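Local structure of putative iron-regulated protein A (Parabacteroides distasonis ATCC 8503, 4ECG) at residues Ser33-Asp41 against Tyr208-Asp216; Met239-Lys250 against Tyr288-Tyr299. The protein is of unknown function but binds calcium and, as an imelysin-like member of peptidase family M75, is a putative metalloendopeptidase. All coordinates share one frame; numbering follows the deposited sequence.

Contact 1. Residues Ser33-Asp41 against Tyr208-Asp216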
# COMPACT_ATOMS: atom_id res chain seq x y z
N SER A 33 -4.51 -16.89 -18.72
CA SER A 33 -3.88 -15.74 -19.39
C SER A 33 -4.83 -14.51 -19.41
O SER A 33 -4.40 -13.35 -19.24
CB SER A 33 -3.47 -16.16 -20.80
OG SER A 33 -2.65 -15.17 -21.40
N ALA A 34 -6.12 -14.76 -19.57
CA ALA A 34 -7.15 -13.68 -19.57
C ALA A 34 -7.31 -13.06 -18.17
O ALA A 34 -7.57 -11.87 -18.04
CB ALA A 34 -8.50 -14.18 -20.12
N VAL A 35 -7.16 -13.86 -17.12
CA VAL A 35 -7.19 -13.33 -15.76
C VAL A 35 -6.00 -12.36 -15.54
O VAL A 35 -6.18 -11.24 -15.04
CB VAL A 35 -7.17 -14.47 -14.72
CG1 VAL A 35 -6.81 -13.94 -13.33
CG2 VAL A 35 -8.50 -15.23 -14.75
N VAL A 36 -4.82 -12.78 -15.98
CA VAL A 36 -3.60 -11.94 -15.89
C VAL A 36 -3.76 -10.68 -16.74
O VAL A 36 -3.45 -9.59 -16.29
CB VAL A 36 -2.36 -12.75 -16.36
CG1 VAL A 36 -1.13 -11.86 -16.41
CG2 VAL A 36 -2.15 -13.99 -15.49
N ALA A 37 -4.25 -10.82 -17.96
CA ALA A 37 -4.54 -9.65 -18.81
C ALA A 37 -5.50 -8.69 -18.11
O ALA A 37 -5.21 -7.51 -17.98
CB ALA A 37 -5.06 -10.05 -20.22
N THR A 38 -6.61 -9.19 -17.59
CA THR A 38 -7.59 -8.32 -16.94
C THR A 38 -7.01 -7.69 -15.66
O THR A 38 -7.30 -6.54 -15.32
CB THR A 38 -8.80 -9.14 -16.51
OG1 THR A 38 -9.41 -9.79 -17.66
CG2 THR A 38 -9.78 -8.27 -15.74
N PHE A 39 -6.19 -8.45 -14.94
CA PHE A 39 -5.51 -7.88 -13.78
C PHE A 39 -4.65 -6.67 -14.20
O PHE A 39 -4.78 -5.60 -13.61
CB PHE A 39 -4.63 -8.92 -13.04
CG PHE A 39 -3.67 -8.27 -12.09
CD1 PHE A 39 -4.12 -7.77 -10.88
CD2 PHE A 39 -2.36 -8.07 -12.45
CE1 PHE A 39 -3.26 -7.11 -10.02
CE2 PHE A 39 -1.49 -7.42 -11.60
CZ PHE A 39 -1.95 -6.93 -10.39
N VAL A 40 -3.79 -6.84 -15.22
CA VAL A 40 -2.88 -5.80 -15.68
C VAL A 40 -3.64 -4.59 -16.22
O VAL A 40 -3.25 -3.47 -15.92
CB VAL A 40 -1.88 -6.30 -16.75
CG1 VAL A 40 -1.07 -5.13 -17.33
CG2 VAL A 40 -0.95 -7.37 -16.17
N ASP A 41 -4.72 -4.81 -16.98
CA ASP A 41 -5.40 -3.71 -17.70
C ASP A 41 -6.52 -3.05 -16.88
O ASP A 41 -6.82 -1.87 -17.06
CB ASP A 41 -5.98 -4.19 -19.05
CG ASP A 41 -4.88 -4.56 -20.09
OD1 ASP A 41 -3.75 -4.00 -20.06
OD2 ASP A 41 -5.16 -5.42 -20.97
N TYR A 208 6.52 -3.68 -17.86
CA TYR A 208 6.25 -4.78 -16.94
C TYR A 208 4.92 -5.33 -17.27
O TYR A 208 4.73 -6.52 -17.14
CB TYR A 208 6.33 -4.38 -15.45
CG TYR A 208 6.44 -5.58 -14.52
CD1 TYR A 208 7.65 -6.18 -14.29
CD2 TYR A 208 5.30 -6.13 -13.92
CE1 TYR A 208 7.74 -7.30 -13.46
CE2 TYR A 208 5.36 -7.25 -13.09
CZ TYR A 208 6.59 -7.84 -12.86
OH TYR A 208 6.67 -8.98 -12.04
N ALA A 209 3.99 -4.46 -17.70
CA ALA A 209 2.64 -4.91 -18.05
C ALA A 209 2.73 -5.92 -19.19
O ALA A 209 2.01 -6.93 -19.18
CB ALA A 209 1.73 -3.73 -18.45
N GLU A 210 3.57 -5.63 -20.17
CA GLU A 210 3.69 -6.49 -21.32
C GLU A 210 4.36 -7.81 -20.94
O GLU A 210 3.89 -8.88 -21.33
CB GLU A 210 4.44 -5.79 -22.46
CG GLU A 210 3.65 -4.68 -23.16
CD GLU A 210 2.29 -5.13 -23.76
OE1 GLU A 210 2.22 -6.23 -24.42
OE2 GLU A 210 1.29 -4.37 -23.58
N ALA A 211 5.43 -7.75 -20.15
CA ALA A 211 6.09 -8.98 -19.72
C ALA A 211 5.09 -9.83 -18.94
O ALA A 211 5.03 -11.06 -19.13
CB ALA A 211 7.29 -8.69 -18.87
N MSE A 212 4.27 -9.19 -18.09
CA MSE A 212 3.23 -9.99 -17.42
C MSE A 212 2.18 -10.55 -18.39
O MSE A 212 1.80 -11.73 -18.25
CB MSE A 212 2.58 -9.29 -16.23
CG MSE A 212 2.94 -9.94 -14.87
SE MSE A 212 1.78 -9.27 -13.60
CE MSE A 212 1.15 -10.94 -12.96
N LYS A 213 1.70 -9.76 -19.36
CA LYS A 213 0.69 -10.29 -20.30
C LYS A 213 1.27 -11.42 -21.16
O LYS A 213 0.62 -12.42 -21.35
CB LYS A 213 -0.00 -9.17 -21.11
CG LYS A 213 -0.96 -8.34 -20.22
CD LYS A 213 -1.90 -7.37 -20.93
CE LYS A 213 -1.16 -6.19 -21.53
NZ LYS A 213 -1.93 -4.94 -21.39
N LYS A 214 2.52 -11.30 -21.61
CA LYS A 214 3.13 -12.34 -22.46
C LYS A 214 3.53 -13.61 -21.69
O LYS A 214 3.49 -14.70 -22.24
CB LYS A 214 4.35 -11.76 -23.21
CG LYS A 214 3.98 -10.95 -24.45
CD LYS A 214 4.96 -9.81 -24.74
CE LYS A 214 6.36 -10.32 -25.03
NZ LYS A 214 7.16 -9.26 -25.71
N HIS A 215 3.95 -13.45 -20.44
CA HIS A 215 4.43 -14.53 -19.55
C HIS A 215 5.16 -15.64 -20.25
O HIS A 215 4.86 -16.82 -20.11
CB HIS A 215 3.27 -15.06 -18.70
CG HIS A 215 2.05 -15.46 -19.50
ND1 HIS A 215 2.05 -16.51 -20.35
CD2 HIS A 215 0.75 -14.92 -19.52
CE1 HIS A 215 0.82 -16.63 -20.90
NE2 HIS A 215 0.03 -15.65 -20.39
N ASP A 216 6.13 -15.26 -21.07
CA ASP A 216 6.82 -16.24 -21.90
C ASP A 216 8.33 -16.33 -21.54
O ASP A 216 9.06 -16.96 -22.26
CB ASP A 216 6.59 -15.90 -23.38
CG ASP A 216 7.25 -14.57 -23.81
OD1 ASP A 216 7.98 -13.99 -23.00
OD2 ASP A 216 7.05 -14.11 -24.96

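Contact 2. Residues Met239-Lys250 against Tyr288-Tyr299. With CA (calcium ion), chain H.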
# COMPACT_ATOMS: atom_id res chain seq x y z
N MSE A 239 -0.75 -10.69 -3.07
CA MSE A 239 -1.97 -10.61 -2.25
C MSE A 239 -1.75 -11.14 -0.81
O MSE A 239 -2.08 -10.44 0.14
CB MSE A 239 -3.14 -11.29 -2.95
CG MSE A 239 -3.58 -10.53 -4.22
SE MSE A 239 -4.39 -11.70 -5.54
CE MSE A 239 -6.17 -11.58 -4.81
N ALA A 240 -1.12 -12.31 -0.66
CA ALA A 240 -0.91 -12.87 0.67
C ALA A 240 0.12 -12.08 1.46
O ALA A 240 0.09 -12.05 2.67
CB ALA A 240 -0.54 -14.35 0.61
N GLY A 241 1.00 -11.38 0.78
CA GLY A 241 1.99 -10.54 1.48
C GLY A 241 1.30 -9.46 2.25
O GLY A 241 1.61 -9.22 3.45
N ILE A 242 0.37 -8.77 1.57
CA ILE A 242 -0.29 -7.60 2.18
C ILE A 242 -1.32 -8.00 3.27
O ILE A 242 -1.33 -7.35 4.34
CB ILE A 242 -0.88 -6.63 1.16
CG1 ILE A 242 -1.25 -5.31 1.85
CG2 ILE A 242 -2.09 -7.21 0.45
CD1 ILE A 242 -0.10 -4.56 2.53
N SER A 243 -2.10 -9.08 3.05
CA SER A 243 -2.95 -9.59 4.15
C SER A 243 -2.13 -9.89 5.39
O SER A 243 -2.51 -9.53 6.52
CB SER A 243 -3.74 -10.83 3.74
OG SER A 243 -2.93 -11.92 3.39
N ASN A 244 -1.00 -10.55 5.20
CA ASN A 244 -0.18 -10.92 6.33
C ASN A 244 0.48 -9.72 6.99
O ASN A 244 0.65 -9.71 8.21
CB ASN A 244 0.85 -11.91 5.85
CG ASN A 244 1.74 -12.37 6.95
OD1 ASN A 244 1.29 -13.01 7.87
ND2 ASN A 244 3.01 -12.00 6.88
N GLU A 245 0.88 -8.74 6.19
CA GLU A 245 1.55 -7.53 6.70
C GLU A 245 0.59 -6.64 7.48
O GLU A 245 0.94 -6.11 8.54
CB GLU A 245 2.19 -6.78 5.52
CG GLU A 245 2.71 -5.36 5.76
CD GLU A 245 4.12 -5.25 6.36
OE1 GLU A 245 4.69 -6.33 6.73
OE2 GLU A 245 4.64 -4.08 6.45
N VAL A 246 -0.61 -6.41 6.94
CA VAL A 246 -1.64 -5.63 7.68
C VAL A 246 -1.89 -6.25 9.08
O VAL A 246 -1.87 -5.58 10.09
CB VAL A 246 -2.96 -5.48 6.90
CG1 VAL A 246 -4.02 -4.82 7.76
CG2 VAL A 246 -2.74 -4.69 5.63
N GLY A 247 -2.11 -7.55 9.12
CA GLY A 247 -2.45 -8.24 10.38
C GLY A 247 -1.28 -8.39 11.33
O GLY A 247 -1.36 -7.94 12.45
N SER A 248 -0.19 -8.97 10.87
CA SER A 248 0.99 -9.19 11.74
C SER A 248 1.87 -8.00 12.01
O SER A 248 2.46 -7.98 13.03
CB SER A 248 1.98 -10.22 11.17
OG SER A 248 1.27 -11.34 10.81
N ALA A 249 2.03 -7.08 11.08
CA ALA A 249 2.93 -5.94 11.26
C ALA A 249 2.20 -4.64 11.57
O ALA A 249 2.48 -4.04 12.59
CB ALA A 249 3.82 -5.73 10.03
N LYS A 250 1.33 -4.18 10.68
CA LYS A 250 0.84 -2.80 10.79
C LYS A 250 -0.09 -2.64 12.01
O LYS A 250 -0.06 -1.58 12.67
CB LYS A 250 0.10 -2.36 9.52
CG LYS A 250 0.87 -2.48 8.22
CD LYS A 250 0.15 -1.79 7.08
CE LYS A 250 0.99 -1.80 5.79
NZ LYS A 250 0.30 -0.93 4.77
N TYR A 288 -5.15 0.81 6.12
CA TYR A 288 -5.24 -0.63 6.28
C TYR A 288 -6.40 -1.22 5.50
O TYR A 288 -6.25 -2.25 4.83
CB TYR A 288 -5.30 -1.07 7.73
CG TYR A 288 -4.29 -0.45 8.70
CD1 TYR A 288 -3.03 -0.07 8.31
CD2 TYR A 288 -4.63 -0.29 10.03
CE1 TYR A 288 -2.12 0.48 9.21
CE2 TYR A 288 -3.73 0.25 10.94
CZ TYR A 288 -2.49 0.66 10.51
OH TYR A 288 -1.66 1.25 11.42
N LYS A 289 -7.56 -0.58 5.59
CA LYS A 289 -8.71 -0.89 4.76
C LYS A 289 -8.33 -0.85 3.28
O LYS A 289 -8.73 -1.75 2.51
CB LYS A 289 -9.89 0.09 5.04
CG LYS A 289 -11.10 -0.05 4.11
CD LYS A 289 -11.86 1.27 3.93
CE LYS A 289 -11.24 2.12 2.83
NZ LYS A 289 -11.84 3.47 2.79
N ASN A 290 -7.60 0.19 2.87
CA ASN A 290 -7.28 0.29 1.43
C ASN A 290 -6.34 -0.85 0.98
O ASN A 290 -6.51 -1.38 -0.12
CB ASN A 290 -6.77 1.66 1.05
CG ASN A 290 -7.90 2.68 0.91
OD1 ASN A 290 -8.95 2.39 0.29
ND2 ASN A 290 -7.65 3.92 1.39
N ASN A 291 -5.40 -1.23 1.83
CA ASN A 291 -4.60 -2.40 1.57
C ASN A 291 -5.42 -3.70 1.34
O ASN A 291 -5.04 -4.57 0.54
CB ASN A 291 -3.69 -2.69 2.74
CG ASN A 291 -2.64 -1.63 2.99
OD1 ASN A 291 -2.19 -1.48 4.14
ND2 ASN A 291 -2.23 -0.90 1.95
N ILE A 292 -6.53 -3.86 2.04
CA ILE A 292 -7.34 -5.05 1.80
C ILE A 292 -8.22 -4.81 0.58
O ILE A 292 -8.47 -5.72 -0.16
CB ILE A 292 -8.15 -5.42 3.04
CG1 ILE A 292 -7.20 -5.58 4.24
CG2 ILE A 292 -8.97 -6.67 2.79
CD1 ILE A 292 -6.06 -6.60 4.09
N VAL A 293 -8.61 -3.57 0.29
CA VAL A 293 -9.35 -3.27 -0.97
C VAL A 293 -8.45 -3.67 -2.15
O VAL A 293 -8.91 -4.19 -3.13
CB VAL A 293 -9.92 -1.81 -1.06
CG1 VAL A 293 -10.57 -1.51 -2.40
CG2 VAL A 293 -11.00 -1.60 -0.05
N SER A 294 -7.15 -3.48 -2.04
CA SER A 294 -6.23 -3.92 -3.07
C SER A 294 -6.38 -5.42 -3.36
O SER A 294 -6.38 -5.81 -4.54
CB SER A 294 -4.78 -3.63 -2.65
OG SER A 294 -3.90 -3.82 -3.73
N ILE A 295 -6.53 -6.24 -2.32
CA ILE A 295 -6.74 -7.69 -2.52
C ILE A 295 -8.06 -7.96 -3.27
O ILE A 295 -8.15 -8.80 -4.17
CB ILE A 295 -6.77 -8.46 -1.17
CG1 ILE A 295 -5.43 -8.35 -0.43
CG2 ILE A 295 -7.12 -9.90 -1.41
CD1 ILE A 295 -5.44 -8.97 0.96
N LYS A 296 -9.08 -7.24 -2.84
CA LYS A 296 -10.44 -7.39 -3.29
C LYS A 296 -10.54 -7.06 -4.75
O LYS A 296 -11.13 -7.81 -5.52
CB LYS A 296 -11.37 -6.49 -2.46
CG LYS A 296 -12.85 -6.76 -2.69
CD LYS A 296 -13.73 -5.95 -1.75
CE LYS A 296 -15.20 -6.18 -2.01
NZ LYS A 296 -16.06 -5.25 -1.22
N ASN A 297 -9.93 -5.96 -5.14
CA ASN A 297 -9.85 -5.55 -6.54
C ASN A 297 -9.18 -6.59 -7.36
O ASN A 297 -9.63 -6.89 -8.46
CB ASN A 297 -9.04 -4.24 -6.65
CG ASN A 297 -9.80 -3.03 -6.10
OD1 ASN A 297 -11.03 -3.08 -5.77
ND2 ASN A 297 -9.07 -1.91 -6.02
N ALA A 298 -8.05 -7.10 -6.83
CA ALA A 298 -7.26 -8.14 -7.50
C ALA A 298 -8.07 -9.41 -7.74
O ALA A 298 -7.93 -10.02 -8.79
CB ALA A 298 -6.00 -8.51 -6.68
N TYR A 299 -8.87 -9.83 -6.74
CA TYR A 299 -9.52 -11.12 -6.74
C TYR A 299 -10.72 -11.07 -7.69
O TYR A 299 -11.04 -12.06 -8.34
CB TYR A 299 -9.99 -11.48 -5.31
CG TYR A 299 -10.57 -12.87 -5.12
CD1 TYR A 299 -9.78 -13.98 -5.20
CD2 TYR A 299 -11.94 -13.07 -4.85
CE1 TYR A 299 -10.31 -15.24 -5.07
CE2 TYR A 299 -12.48 -14.34 -4.70
CZ TYR A 299 -11.64 -15.42 -4.80
OH TYR A 299 -12.11 -16.72 -4.66
CA CA H . 4.74 -9.00 13.89
O HOH W 1 1.05 0.87 11.46
O HOH W 2 4.76 -11.34 13.16
O HOH W 3 6.02 -8.76 11.46
O HOH W 4 7.18 -8.72 14.30

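Contact 1. Residues Ser33-Asp41 against Tyr208-Asp216
Ser33 OG and His215 NE2 lie 2.9 Å apart in a hydrogen bond whose donor could be either residue. The hydroxyl meets the imidazole at its edge, in the ring plane. His215 is the first residue to leave helical geometry after helix 208-214; it has a positive phi (34°), and its side chain leaves the backbone toward segment 33-41. Segment 33-41 runs nearly antiparallel to helix 208-214, the axes 9.1 Å apart at closest approach. Between them Val40 drives CG1 against Ala209 CB, a tight 3.3 Å, and lays CG2 beside Met212 CB. The selenium of selenomethionine Met212 comes obliquely to the Phe39 ring, a Met-aromatic contact with SE 4.3 Å from CE2. Lys213 carries its aliphatic chain past Ala37 and Val40, CG lying 4.1 Å from Val40 CB, then bends at chi3 and chi4 to bring NZ to Asp41. This is a salt bridge to OD1, although its modelled length is doubtfully short; NZ also has a long ion pair with Glu210 OE2. With an alanine here, Asp41 would probably lose its charged mate and a gap would open beside Val40. The chemistry is thus an apolar seam bordered by polar links, salt bridge at one end and serine-histidine bond at the other.

Contact 2. Residues Met239-Lys250 against Tyr288-Tyr299
Lys250 sets out with CG beside its backbone N (chi1 -56°) and runs extended from there, while Asn291 also holds CG beside N (chi1 -65°); the two side chains approach from opposite directions. Lys250 NZ donates to Asn291 OD1 at 2.6 Å, tilted 30° from the carbonyl plane. The amide's other end, ND2, is held by the backbone oxygen of Glu89, which should fix its rotation. Lys250 CB rests 3.6 Å from Tyr288 CE1, and one water joins Lys250 O to Tyr288 OH. Farther along, Val246 CG2 packs on Asn291 CB, and Ile242 pushes CG2 to within 3.6 Å of Ile295 CG1. Selenomethionine Met239, bent at chi3, places CE 3.6 Å from Ala298 CB and at the ring edge of Tyr299, whose hydroxyl bonds to Asp327. Near the other end of segment 239-250, Ser248 O binds a calcium ion at 2.6 Å, a site Asp253 shares. Lys250 NZ also makes a long, weak ion pair with Glu92, a ligand of another calcium ion. The nearly antiparallel pair is buried among other helices: 355-377 covers Ser243, Val246 and Ile295, 324-343 lies against Ile292, and 315-322 closes over Met239 and Tyr299.

Following the chain from the N terminus, contact 1 starts in the long helix 29-68 and closes only after 166 intervening residues, when the short helix 208-214 packs against the early turns of helix 29-68. Contact 2 then opens on helix 239-259 and closes a much smaller loop of 37 residues with helix 284-300. The two are in series, neither enclosing nor crossing the other. Their centres lie 21 Å apart and their nearest atoms about 5 Å. Two residues reach both contacts: Met232 of helix 225-233 touches Phe39 and bonds through its backbone to Met239, while Phe94 meets Phe39 and Ser294. Contact 1 is peripheral, contact 2 close to the chain's centre.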